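Local structure of beta-amyloid-like protein (3K66) at residues Y133-L145 with V166-T180. The protein is a nematode homolog of the human amyloid precursor protein, whose extracellular E2 domain, the part described here, binds heparin. Residues are numbered along the deposited sequence; the frame is centred on the assembly and turned at random.
Sequences YIRAEEKDRMHTL and VIHRLRYIDLRINGT
Glu137 of helix 123-154 lies against Ile173, Arg176 and Ile177 of helix 163-182; the helices run antiparallel (172°), the segment axes 10.0 Å apart. Its CB lies between two isoleucines, 3.6 Å from Ile177 CD1 and 3.7 Å from Ile173 CG2, and its CG passes Ile177 CG1. A bend at chi2 (-85°) then turns the carboxylate aside to Arg176. Arg176 NE donates to Glu137 OE2 over 3.0 Å on the syn side; carboxylate and guanidinium are nearly coplanar, yet the N-H is bent (135°), so the salt bridge rests on one bent bond rather than a two-pronged pair. OE2 also takes a weak bond from Tyr133 OH, while OE1 pairs with Lys103 of helix 55-119, which bridges to Asp140 as well. One turn earlier, the Tyr133 ring lies against Thr180, whose CG2 is 3.6 Å from Tyr133 CD2; Thr180 OG1 bonds back to Arg176 O. Toward the other end Ile173 CD1 lies 3.9 Å from Asp140 CG, Leu145 CD2 meets Leu170 CD1 at 3.8 Å, and Thr144 CG2 slides past Val166 CG2. Thr144 OG1 is turned back to Asp140 O, above the carbonyl plane. An aliphatic seam thus joins these two E2-domain helices, the carboxylate of buried Glu137 turned to its flank; Arg176 and Lys103 would probably keep Glu137 ionised, and Lys103 links helix 123-154 to helix 55-119.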
# COMPACT_ATOMS: atom_id res chain seq x y z
N TYR A 133 19.69 -7.65 0.12
CA TYR A 133 18.65 -8.65 0.35
C TYR A 133 17.84 -8.28 1.58
O TYR A 133 16.61 -8.44 1.59
CB TYR A 133 19.28 -10.03 0.53
CG TYR A 133 18.28 -11.06 0.97
CD1 TYR A 133 17.26 -11.48 0.11
CD2 TYR A 133 18.30 -11.55 2.26
CE1 TYR A 133 16.30 -12.38 0.55
CE2 TYR A 133 17.35 -12.44 2.72
CZ TYR A 133 16.34 -12.85 1.86
OH TYR A 133 15.37 -13.73 2.33
N ILE A 134 18.53 -7.80 2.61
CA ILE A 134 17.87 -7.40 3.85
C ILE A 134 16.93 -6.23 3.61
O ILE A 134 15.78 -6.23 4.05
CB ILE A 134 18.93 -7.00 4.91
CG1 ILE A 134 19.56 -8.27 5.49
CG2 ILE A 134 18.29 -6.14 6.02
CD1 ILE A 134 20.62 -8.00 6.51
N ARG A 135 17.43 -5.22 2.93
CA ARG A 135 16.63 -4.03 2.62
C ARG A 135 15.36 -4.52 1.95
O ARG A 135 14.26 -4.10 2.32
CB ARG A 135 17.42 -3.12 1.67
CG ARG A 135 17.70 -1.73 2.23
CD ARG A 135 18.56 -0.87 1.30
NE ARG A 135 19.96 -1.27 1.36
CZ ARG A 135 20.62 -1.80 0.34
NH1 ARG A 135 19.98 -1.98 -0.81
NH2 ARG A 135 21.90 -2.15 0.48
N ALA A 136 15.51 -5.43 0.99
CA ALA A 136 14.38 -5.98 0.24
C ALA A 136 13.30 -6.59 1.11
O ALA A 136 12.13 -6.22 1.03
CB ALA A 136 14.86 -7.01 -0.77
N GLU A 137 13.68 -7.57 1.92
CA GLU A 137 12.72 -8.20 2.82
C GLU A 137 12.11 -7.17 3.77
O GLU A 137 10.89 -7.12 3.97
CB GLU A 137 13.40 -9.33 3.60
CG GLU A 137 13.83 -10.47 2.71
CD GLU A 137 12.72 -11.46 2.47
OE1 GLU A 137 11.54 -11.06 2.60
OE2 GLU A 137 13.01 -12.63 2.16
N GLU A 138 12.95 -6.31 4.35
CA GLU A 138 12.45 -5.31 5.28
C GLU A 138 11.46 -4.34 4.60
O GLU A 138 10.50 -3.90 5.24
CB GLU A 138 13.61 -4.57 5.95
CG GLU A 138 13.46 -4.47 7.48
CD GLU A 138 13.42 -5.83 8.19
OE1 GLU A 138 14.27 -6.69 7.91
OE2 GLU A 138 12.54 -6.05 9.02
N LYS A 139 11.67 -4.03 3.32
CA LYS A 139 10.74 -3.16 2.59
C LYS A 139 9.41 -3.89 2.53
O LYS A 139 8.34 -3.29 2.59
CB LYS A 139 11.23 -2.89 1.17
CG LYS A 139 12.25 -1.89 1.17
N ASP A 140 9.48 -5.21 2.40
CA ASP A 140 8.27 -6.02 2.34
C ASP A 140 7.51 -5.87 3.66
O ASP A 140 6.29 -5.72 3.68
CB ASP A 140 8.63 -7.49 2.09
CG ASP A 140 7.42 -8.35 1.76
OD1 ASP A 140 6.27 -7.84 1.80
OD2 ASP A 140 7.61 -9.54 1.47
N ARG A 141 8.24 -5.92 4.77
CA ARG A 141 7.63 -5.79 6.09
C ARG A 141 6.95 -4.43 6.20
O ARG A 141 5.75 -4.34 6.46
CB ARG A 141 8.71 -5.94 7.18
CG ARG A 141 8.24 -5.97 8.61
CD ARG A 141 9.39 -6.38 9.49
NE ARG A 141 9.11 -6.34 10.91
CZ ARG A 141 8.98 -5.23 11.62
NH1 ARG A 141 9.09 -4.04 11.04
NH2 ARG A 141 8.73 -5.31 12.93
N MET A 142 7.71 -3.38 5.98
CA MET A 142 7.17 -2.03 6.06
C MET A 142 5.85 -1.89 5.29
O MET A 142 4.86 -1.41 5.84
CB MET A 142 8.20 -1.02 5.54
CG MET A 142 7.65 0.37 5.42
SD MET A 142 8.75 1.39 4.43
CE MET A 142 8.63 0.58 2.88
N HIS A 143 5.82 -2.31 4.04
CA HIS A 143 4.59 -2.22 3.27
C HIS A 143 3.47 -3.03 3.89
O HIS A 143 2.34 -2.58 3.97
CB HIS A 143 4.79 -2.68 1.84
CG HIS A 143 5.39 -1.64 0.95
ND1 HIS A 143 4.66 -0.98 -0.02
CD2 HIS A 143 6.65 -1.15 0.86
CE1 HIS A 143 5.44 -0.13 -0.66
NE2 HIS A 143 6.66 -0.22 -0.15
N THR A 144 3.77 -4.24 4.34
CA THR A 144 2.71 -5.05 4.90
C THR A 144 2.10 -4.37 6.11
O THR A 144 0.89 -4.23 6.20
CB THR A 144 3.19 -6.44 5.31
OG1 THR A 144 3.89 -7.05 4.23
CG2 THR A 144 2.00 -7.31 5.69
N LEU A 145 2.95 -3.98 7.05
CA LEU A 145 2.50 -3.29 8.26
C LEU A 145 1.66 -2.08 7.86
O LEU A 145 0.54 -1.87 8.35
CB LEU A 145 3.71 -2.83 9.08
CG LEU A 145 4.36 -3.95 9.90
CD1 LEU A 145 5.66 -3.47 10.51
CD2 LEU A 145 3.39 -4.37 10.98
N VAL A 166 -0.99 -10.94 8.19
CA VAL A 166 0.14 -10.05 8.47
C VAL A 166 1.14 -10.75 9.38
O VAL A 166 2.34 -10.71 9.11
CB VAL A 166 -0.34 -8.73 9.16
CG1 VAL A 166 0.83 -7.94 9.71
CG2 VAL A 166 -1.10 -7.87 8.16
N ILE A 167 0.66 -11.39 10.44
CA ILE A 167 1.55 -12.11 11.34
C ILE A 167 2.24 -13.25 10.60
O ILE A 167 3.34 -13.63 10.96
CB ILE A 167 0.80 -12.70 12.57
CG1 ILE A 167 0.12 -11.59 13.38
CG2 ILE A 167 1.79 -13.45 13.45
CD1 ILE A 167 -0.71 -12.09 14.55
N HIS A 168 1.61 -13.80 9.57
CA HIS A 168 2.21 -14.91 8.81
C HIS A 168 3.33 -14.40 7.91
O HIS A 168 4.38 -15.03 7.79
CB HIS A 168 1.17 -15.62 7.96
CG HIS A 168 1.71 -16.80 7.23
ND1 HIS A 168 1.99 -16.78 5.88
CD2 HIS A 168 2.06 -18.03 7.67
CE1 HIS A 168 2.49 -17.95 5.52
NE2 HIS A 168 2.55 -18.73 6.59
N ARG A 169 3.11 -13.25 7.28
CA ARG A 169 4.12 -12.66 6.42
C ARG A 169 5.33 -12.23 7.24
O ARG A 169 6.47 -12.55 6.90
CB ARG A 169 3.57 -11.43 5.71
CG ARG A 169 3.04 -11.70 4.33
CD ARG A 169 2.93 -10.39 3.59
NE ARG A 169 3.04 -10.57 2.15
CZ ARG A 169 2.18 -10.07 1.28
NH1 ARG A 169 1.14 -9.36 1.71
NH2 ARG A 169 2.34 -10.30 -0.02
N LEU A 170 5.09 -11.51 8.33
CA LEU A 170 6.17 -11.03 9.17
C LEU A 170 7.03 -12.16 9.74
O LEU A 170 8.24 -11.99 9.93
CB LEU A 170 5.62 -10.13 10.28
CG LEU A 170 5.09 -8.79 9.77
CD1 LEU A 170 4.40 -7.98 10.86
CD2 LEU A 170 6.24 -8.01 9.24
N ARG A 171 6.42 -13.31 9.98
CA ARG A 171 7.12 -14.47 10.51
C ARG A 171 8.10 -15.00 9.47
O ARG A 171 9.30 -15.17 9.75
CB ARG A 171 6.13 -15.57 10.87
CG ARG A 171 6.29 -16.08 12.27
CD ARG A 171 4.98 -16.66 12.75
NE ARG A 171 4.85 -16.62 14.20
CZ ARG A 171 3.68 -16.63 14.84
NH1 ARG A 171 2.54 -16.68 14.15
NH2 ARG A 171 3.65 -16.60 16.17
N TYR A 172 7.59 -15.28 8.28
CA TYR A 172 8.45 -15.81 7.25
C TYR A 172 9.52 -14.84 6.79
O TYR A 172 10.57 -15.25 6.32
CB TYR A 172 7.64 -16.29 6.06
CG TYR A 172 7.17 -17.70 6.23
CD1 TYR A 172 7.99 -18.78 5.90
CD2 TYR A 172 5.90 -17.96 6.75
CE1 TYR A 172 7.56 -20.09 6.07
CE2 TYR A 172 5.46 -19.27 6.93
CZ TYR A 172 6.29 -20.32 6.59
OH TYR A 172 5.86 -21.61 6.79
N ILE A 173 9.27 -13.54 6.88
CA ILE A 173 10.31 -12.61 6.47
C ILE A 173 11.49 -12.80 7.41
O ILE A 173 12.66 -12.89 6.99
CB ILE A 173 9.85 -11.14 6.51
CG1 ILE A 173 8.86 -10.90 5.36
CG2 ILE A 173 11.08 -10.21 6.36
CD1 ILE A 173 8.21 -9.58 5.38
N ASP A 174 11.18 -12.92 8.69
CA ASP A 174 12.24 -13.15 9.65
C ASP A 174 12.91 -14.48 9.28
O ASP A 174 14.13 -14.52 9.07
CB ASP A 174 11.68 -13.22 11.08
CG ASP A 174 11.50 -11.83 11.72
OD1 ASP A 174 11.51 -10.79 11.03
OD2 ASP A 174 11.34 -11.82 12.96
N LEU A 175 12.13 -15.55 9.14
CA LEU A 175 12.70 -16.85 8.79
C LEU A 175 13.63 -16.76 7.58
O LEU A 175 14.81 -17.12 7.67
CB LEU A 175 11.60 -17.88 8.53
CG LEU A 175 11.03 -18.51 9.81
CD1 LEU A 175 9.92 -19.50 9.45
CD2 LEU A 175 12.13 -19.19 10.59
N ARG A 176 13.12 -16.27 6.44
CA ARG A 176 13.97 -16.14 5.27
C ARG A 176 15.26 -15.34 5.62
O ARG A 176 16.38 -15.77 5.31
CB ARG A 176 13.22 -15.46 4.09
CG ARG A 176 12.19 -16.34 3.40
CD ARG A 176 11.55 -15.61 2.24
NE ARG A 176 10.73 -14.50 2.70
CZ ARG A 176 9.42 -14.55 2.88
NH1 ARG A 176 8.74 -15.66 2.64
NH2 ARG A 176 8.78 -13.48 3.34
N ILE A 177 15.12 -14.20 6.29
CA ILE A 177 16.33 -13.42 6.65
C ILE A 177 17.27 -14.23 7.54
O ILE A 177 18.49 -14.22 7.34
CB ILE A 177 16.00 -12.05 7.34
CG1 ILE A 177 15.30 -11.13 6.33
CG2 ILE A 177 17.29 -11.34 7.78
CD1 ILE A 177 14.88 -9.79 6.88
N ASN A 178 16.75 -14.93 8.54
CA ASN A 178 17.68 -15.72 9.34
C ASN A 178 18.31 -16.80 8.48
O ASN A 178 19.53 -16.92 8.41
CB ASN A 178 16.99 -16.30 10.57
CG ASN A 178 16.94 -15.30 11.71
OD1 ASN A 178 16.02 -15.29 12.51
ND2 ASN A 178 17.96 -14.43 11.79
N GLY A 179 17.47 -17.55 7.77
CA GLY A 179 17.99 -18.58 6.90
C GLY A 179 19.09 -18.01 6.01
O GLY A 179 20.14 -18.61 5.82
N THR A 180 18.86 -16.82 5.48
CA THR A 180 19.86 -16.24 4.60
C THR A 180 21.17 -15.95 5.34
O THR A 180 22.25 -16.08 4.76
CB THR A 180 19.30 -14.99 3.92
OG1 THR A 180 18.03 -15.31 3.35
CG2 THR A 180 20.22 -14.53 2.82